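PDB 6TO1: minor fimbrium subunit Mfa5 from Porphyromonas gingivalis ATCC 33277, which serves as an accessory subunit of the minor fimbriae, pili that mediate biofilm formation and adhesion to host cells and other oral bacteria. Local coordinates for residues P524-H536 and G575-E589. Numbering follows the deposited sequence.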
loop_
_atom_site.group_PDB
_atom_site.type_symbol
_atom_site.label_atom_id
_atom_site.label_comp_id
_atom_site.label_asym_id
_atom_site.label_seq_id
_atom_site.Cartn_x
_atom_site.Cartn_y
_atom_site.Cartn_z
ATOM N N PRO A 524 -0.154 24.780 -8.228
ATOM C CA PRO A 524 -1.313 25.568 -8.652
ATOM C C PRO A 524 -0.935 27.000 -9.015
ATOM O O PRO A 524 -0.014 27.601 -8.442
ATOM C CB PRO A 524 -2.240 25.534 -7.425
ATOM C CG PRO A 524 -1.761 24.368 -6.586
ATOM C CD PRO A 524 -0.273 24.349 -6.820
ATOM N N THR A 525 -1.675 27.560 -9.958
ATOM C CA THR A 525 -1.447 28.943 -10.362
ATOM C C THR A 525 -2.780 29.666 -10.417
ATOM O O THR A 525 -3.775 29.095 -10.861
ATOM C CB THR A 525 -0.753 29.040 -11.729
ATOM O OG1 THR A 525 -1.548 28.417 -12.744
ATOM C CG2 THR A 525 0.600 28.388 -11.700
ATOM N N VAL A 526 -2.793 30.941 -9.994
ATOM C CA VAL A 526 -4.044 31.661 -9.832
ATOM C C VAL A 526 -3.861 33.104 -10.299
ATOM O O VAL A 526 -2.770 33.684 -10.199
ATOM C CB VAL A 526 -4.576 31.655 -8.379
ATOM C CG1 VAL A 526 -4.812 30.230 -7.882
ATOM C CG2 VAL A 526 -3.645 32.366 -7.460
ATOM N N LYS A 527 -4.946 33.664 -10.813
ATOM C CA LYS A 527 -5.061 35.103 -11.085
ATOM C C LYS A 527 -6.156 35.700 -10.209
ATOM O O LYS A 527 -7.221 35.099 -10.022
ATOM C CB LYS A 527 -5.357 35.345 -12.569
ATOM C CG LYS A 527 -4.246 34.875 -13.490
ATOM C CD LYS A 527 -4.629 34.944 -14.981
ATOM C CE LYS A 527 -3.515 34.327 -15.831
ATOM N NZ LYS A 527 -3.833 34.264 -17.272
ATOM N N LEU A 528 -5.874 36.877 -9.651
ATOM C CA LEU A 528 -6.840 37.552 -8.798
ATOM C C LEU A 528 -8.105 37.880 -9.588
ATOM O O LEU A 528 -8.057 38.176 -10.784
ATOM C CB LEU A 528 -6.234 38.842 -8.235
ATOM C CG LEU A 528 -5.467 38.709 -6.932
ATOM C CD1 LEU A 528 -4.295 37.772 -7.162
ATOM C CD2 LEU A 528 -4.972 40.059 -6.503
ATOM N N GLY A 529 -9.247 37.805 -8.909
ATOM C CA GLY A 529 -10.520 38.109 -9.537
ATOM C C GLY A 529 -11.064 39.501 -9.223
ATOM O O GLY A 529 -11.939 39.987 -9.944
ATOM N N TYR A 530 -10.567 40.138 -8.162
ATOM C CA TYR A 530 -11.056 41.445 -7.715
ATOM C C TYR A 530 -9.932 42.336 -7.219
ATOM O O TYR A 530 -9.072 41.903 -6.453
ATOM C CB TYR A 530 -12.100 41.294 -6.574
ATOM C CG TYR A 530 -13.292 40.494 -7.030
ATOM C CD1 TYR A 530 -14.402 41.110 -7.597
ATOM C CD2 TYR A 530 -13.272 39.099 -6.976
ATOM C CE1 TYR A 530 -15.460 40.364 -8.071
ATOM C CE2 TYR A 530 -14.316 38.357 -7.439
ATOM C CZ TYR A 530 -15.409 38.982 -7.981
ATOM O OH TYR A 530 -16.450 38.221 -8.438
ATOM N N GLY A 531 -9.975 43.612 -7.605
ATOM C CA GLY A 531 -9.043 44.596 -7.113
ATOM C C GLY A 531 -9.752 45.679 -6.315
ATOM O O GLY A 531 -10.950 45.587 -6.025
ATOM N N VAL A 532 -8.964 46.678 -5.919
ATOM C CA VAL A 532 -9.480 47.822 -5.178
ATOM C C VAL A 532 -8.871 49.100 -5.723
ATOM O O VAL A 532 -7.810 49.099 -6.345
ATOM C CB VAL A 532 -9.192 47.735 -3.671
ATOM C CG1 VAL A 532 -9.846 46.517 -3.061
ATOM C CG2 VAL A 532 -7.688 47.741 -3.397
ATOM N N ILE A 533 -9.561 50.215 -5.467
ATOM C CA ILE A 533 -9.028 51.543 -5.736
ATOM C C ILE A 533 -9.213 52.358 -4.473
ATOM O O ILE A 533 -10.345 52.553 -4.014
ATOM C CB ILE A 533 -9.700 52.208 -6.951
ATOM C CG1 ILE A 533 -9.241 51.476 -8.210
ATOM C CG2 ILE A 533 -9.344 53.705 -7.035
ATOM C CD1 ILE A 533 -9.970 51.832 -9.507
ATOM N N LYS A 534 -8.103 52.749 -3.866
ATOM C CA LYS A 534 -8.111 53.545 -2.663
ATOM C C LYS A 534 -8.012 55.014 -3.072
ATOM O O LYS A 534 -7.276 55.354 -4.003
ATOM C CB LYS A 534 -6.939 53.179 -1.770
ATOM C CG LYS A 534 -6.960 51.732 -1.313
ATOM C CD LYS A 534 -5.902 51.492 -0.263
ATOM C CE LYS A 534 -4.798 50.563 -0.761
ATOM N NZ LYS A 534 -3.923 50.124 0.386
ATOM N N ARG A 535 -8.777 55.861 -2.389
ATOM C CA ARG A 535 -8.718 57.311 -2.566
ATOM C C ARG A 535 -8.122 57.924 -1.308
ATOM O O ARG A 535 -8.588 57.650 -0.196
ATOM C CB ARG A 535 -10.119 57.856 -2.843
ATOM C CG ARG A 535 -10.700 57.307 -4.136
ATOM C CD ARG A 535 -12.034 57.984 -4.489
ATOM N NE ARG A 535 -13.116 57.467 -3.657
ATOM C CZ ARG A 535 -14.407 57.600 -3.933
ATOM N NH1 ARG A 535 -14.798 58.274 -5.011
ATOM N NH2 ARG A 535 -15.308 57.055 -3.133
ATOM N N HIS A 536 -7.062 58.708 -1.481
ATOM C CA HIS A 536 -6.384 59.369 -0.380
ATOM C C HIS A 536 -6.566 60.879 -0.527
ATOM O O HIS A 536 -6.674 61.391 -1.643
ATOM C CB HIS A 536 -4.892 59.060 -0.364
ATOM C CG HIS A 536 -4.569 57.601 -0.455
ATOM N ND1 HIS A 536 -4.328 56.824 0.661
ATOM C CD2 HIS A 536 -4.426 56.785 -1.527
ATOM C CE1 HIS A 536 -4.049 55.586 0.278
ATOM N NE2 HIS A 536 -4.117 55.531 -1.045
ATOM N N GLY A 575 -21.050 42.961 -11.421
ATOM C CA GLY A 575 -19.903 42.140 -11.138
ATOM C C GLY A 575 -19.102 42.586 -9.938
ATOM O O GLY A 575 -18.363 41.777 -9.365
ATOM N N HIS A 576 -19.230 43.841 -9.537
ATOM C CA HIS A 576 -18.486 44.332 -8.390
ATOM C C HIS A 576 -19.188 43.949 -7.101
ATOM O O HIS A 576 -20.389 43.672 -7.070
ATOM C CB HIS A 576 -18.287 45.834 -8.544
ATOM C CG HIS A 576 -17.800 46.207 -9.911
ATOM N ND1 HIS A 576 -16.689 45.628 -10.481
ATOM C CD2 HIS A 576 -18.298 47.056 -10.842
ATOM C CE1 HIS A 576 -16.506 46.120 -11.694
ATOM N NE2 HIS A 576 -17.468 46.992 -11.936
ATOM N N ILE A 577 -18.400 43.875 -6.035
ATOM C CA ILE A 577 -18.876 43.402 -4.746
ATOM C C ILE A 577 -18.667 44.503 -3.718
ATOM O O ILE A 577 -17.522 44.866 -3.415
ATOM C CB ILE A 577 -18.156 42.118 -4.306
ATOM C CG1 ILE A 577 -18.360 40.997 -5.326
ATOM C CG2 ILE A 577 -18.643 41.727 -2.944
ATOM C CD1 ILE A 577 -17.401 39.787 -5.115
ATOM N N VAL A 578 -19.765 44.995 -3.141
ATOM C CA VAL A 578 -19.673 46.034 -2.117
ATOM C C VAL A 578 -18.796 45.507 -0.992
ATOM O O VAL A 578 -18.816 44.303 -0.707
ATOM C CB VAL A 578 -21.048 46.459 -1.564
ATOM C CG1 VAL A 578 -22.017 46.708 -2.686
ATOM C CG2 VAL A 578 -21.580 45.416 -0.583
ATOM N N PRO A 579 -18.032 46.364 -0.304
ATOM C CA PRO A 579 -17.947 47.806 -0.541
ATOM C C PRO A 579 -16.845 48.270 -1.494
ATOM O O PRO A 579 -16.873 49.418 -1.931
ATOM C CB PRO A 579 -17.666 48.353 0.865
ATOM C CG PRO A 579 -16.851 47.275 1.506
ATOM C CD PRO A 579 -17.288 45.959 0.899
ATOM N N LYS A 580 -15.899 47.390 -1.834
ATOM C CA LYS A 580 -14.665 47.840 -2.453
ATOM C C LYS A 580 -14.101 46.953 -3.551
ATOM O O LYS A 580 -13.108 47.355 -4.171
ATOM C CB LYS A 580 -13.594 48.005 -1.358
ATOM C CG LYS A 580 -13.252 46.694 -0.642
ATOM C CD LYS A 580 -12.664 46.942 0.726
ATOM C CE LYS A 580 -11.425 46.114 0.968
ATOM N NZ LYS A 580 -11.019 46.185 2.396
ATOM N N TRP A 581 -14.717 45.809 -3.866
ATOM C CA TRP A 581 -14.073 44.814 -4.729
ATOM C C TRP A 581 -14.469 44.993 -6.191
ATOM O O TRP A 581 -15.602 44.712 -6.595
ATOM C CB TRP A 581 -14.391 43.401 -4.228
ATOM C CG TRP A 581 -14.055 43.179 -2.811
ATOM C CD1 TRP A 581 -14.917 43.129 -1.761
ATOM C CD2 TRP A 581 -12.753 42.943 -2.265
ATOM N NE1 TRP A 581 -14.235 42.905 -0.595
ATOM C CE2 TRP A 581 -12.901 42.793 -0.881
ATOM C CE3 TRP A 581 -11.472 42.876 -2.816
ATOM C CZ2 TRP A 581 -11.819 42.549 -0.035
ATOM C CZ3 TRP A 581 -10.394 42.646 -1.967
ATOM C CH2 TRP A 581 -10.572 42.483 -0.607
ATOM N N ILE A 582 -13.512 45.439 -6.997
ATOM C CA ILE A 582 -13.727 45.719 -8.413
ATOM C C ILE A 582 -13.363 44.473 -9.206
ATOM O O ILE A 582 -12.207 44.033 -9.188
ATOM C CB ILE A 582 -12.893 46.928 -8.872
ATOM C CG1 ILE A 582 -13.235 48.132 -7.990
ATOM C CG2 ILE A 582 -13.068 47.163 -10.330
ATOM C CD1 ILE A 582 -12.283 49.306 -8.146
ATOM N N LYS A 583 -14.344 43.924 -9.914
ATOM C CA LYS A 583 -14.125 42.724 -10.706
ATOM C C LYS A 583 -13.091 42.967 -11.793
ATOM O O LYS A 583 -13.178 43.935 -12.557
ATOM C CB LYS A 583 -15.440 42.277 -11.334
ATOM C CG LYS A 583 -15.348 40.967 -12.129
ATOM C CD LYS A 583 -16.704 40.265 -12.146
ATOM C CE LYS A 583 -16.607 38.854 -12.739
ATOM N NZ LYS A 583 -17.820 38.052 -12.408
ATOM N N LEU A 584 -12.128 42.051 -11.888
ATOM C CA LEU A 584 -11.002 42.176 -12.792
ATOM C C LEU A 584 -11.195 41.310 -14.027
ATOM O O LEU A 584 -11.883 40.285 -13.983
ATOM C CB LEU A 584 -9.707 41.769 -12.091
ATOM C CG LEU A 584 -9.281 42.617 -10.908
ATOM C CD1 LEU A 584 -8.045 42.076 -10.225
ATOM C CD2 LEU A 584 -9.070 44.088 -11.363
ATOM N N ASP A 585 -10.568 41.727 -15.135
ATOM C CA ASP A 585 -10.538 40.921 -16.353
ATOM C C ASP A 585 -9.290 40.046 -16.295
ATOM O O ASP A 585 -8.168 40.530 -16.501
ATOM C CB ASP A 585 -10.537 41.793 -17.605
ATOM C CG ASP A 585 -10.419 40.977 -18.885
ATOM O OD1 ASP A 585 -10.383 39.724 -18.817
ATOM O OD2 ASP A 585 -10.360 41.601 -19.968
ATOM N N LYS A 586 -9.481 38.759 -16.014
ATOM C CA LYS A 586 -8.352 37.864 -15.835
ATOM C C LYS A 586 -7.653 37.515 -17.134
ATOM O O LYS A 586 -6.541 36.964 -17.091
ATOM C CB LYS A 586 -8.814 36.562 -15.163
ATOM C CG LYS A 586 -9.355 36.737 -13.767
ATOM C CD LYS A 586 -9.629 35.355 -13.168
ATOM C CE LYS A 586 -10.081 35.422 -11.730
ATOM N NZ LYS A 586 -10.015 34.057 -11.101
ATOM N N THR A 587 -8.280 37.787 -18.276
ATOM C CA THR A 587 -7.710 37.379 -19.551
ATOM C C THR A 587 -6.690 38.367 -20.069
ATOM O O THR A 587 -6.151 38.157 -21.162
ATOM C CB THR A 587 -8.819 37.183 -20.590
ATOM O OG1 THR A 587 -9.377 38.450 -20.954
ATOM C CG2 THR A 587 -9.913 36.303 -20.018
ATOM N N THR A 588 -6.398 39.429 -19.318
ATOM C CA THR A 588 -5.418 40.396 -19.773
ATOM C C THR A 588 -4.563 40.897 -18.618
ATOM O O THR A 588 -4.980 40.915 -17.456
ATOM C CB THR A 588 -6.081 41.607 -20.475
ATOM O OG1 THR A 588 -5.055 42.485 -20.949
ATOM C CG2 THR A 588 -7.005 42.345 -19.511
ATOM N N GLU A 589 -3.353 41.304 -18.968
ATOM C CA GLU A 589 -2.450 41.979 -18.055
ATOM C C GLU A 589 -2.489 43.490 -18.241
ATOM O O GLU A 589 -1.805 44.209 -17.511
ATOM C CB GLU A 589 -1.038 41.425 -18.249
ATOM C CG GLU A 589 -0.896 39.920 -17.809
ATOM C CD GLU A 589 -1.618 38.890 -18.715
ATOM O OE1 GLU A 589 -2.612 38.246 -18.274
ATOM O OE2 GLU A 589 -1.170 38.684 -19.863
HETATM O O HOH W 1 -12.722 38.348 -12.280
HETATM O O HOH W 2 -18.669 39.297 -9.481
HETATM O O HOH W 3 -12.122 49.778 -4.382
#
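The Tyr-530 ring takes the CD1 methyl of Ile-577 over one face, a CH-pi contact with CD1 3.9 Å from the ring centroid. With CG anti to the carbonyl carbon (chi1 -60°), the ring also lies along CB and CG of Lys-583. Gly-575 O sits at the ring edge, in its plane, and a water joins it to Tyr-530 OH. At the stem of the side chain, Tyr-530 CB meets Trp-581 CB at 3.9 Å.

The short strand 582-583 is added antiparallel to the start of strand 530-539. In the hydrogen-bonded pair, Gly-531 N donates to Ile-582 O at 2.8 Å and Ile-582 N to Gly-531 O at 2.7 Å. Tyr-530 and Lys-583 form the non-hydrogen-bonded pair. Leu-584 N donates to Gly-529 O at 2.8 Å. On the sheet face away from Tyr-530 and Lys-583, the CD1 methyls of Ile-533 and Ile-582 touch at 3.7 Å. Lys-586 runs extended to a weak bond from NZ to Lys-527 O.

Asn-109 holds Gly-529 N through OD1 and Tyr-530 O through ND2. Tyr-594 of strand 592-596 and Ile-628 of strand 624-628 pack on the isoleucine pair. In its mixed sheet, strand 530-539 also pairs with strands 565-568 and 634-643.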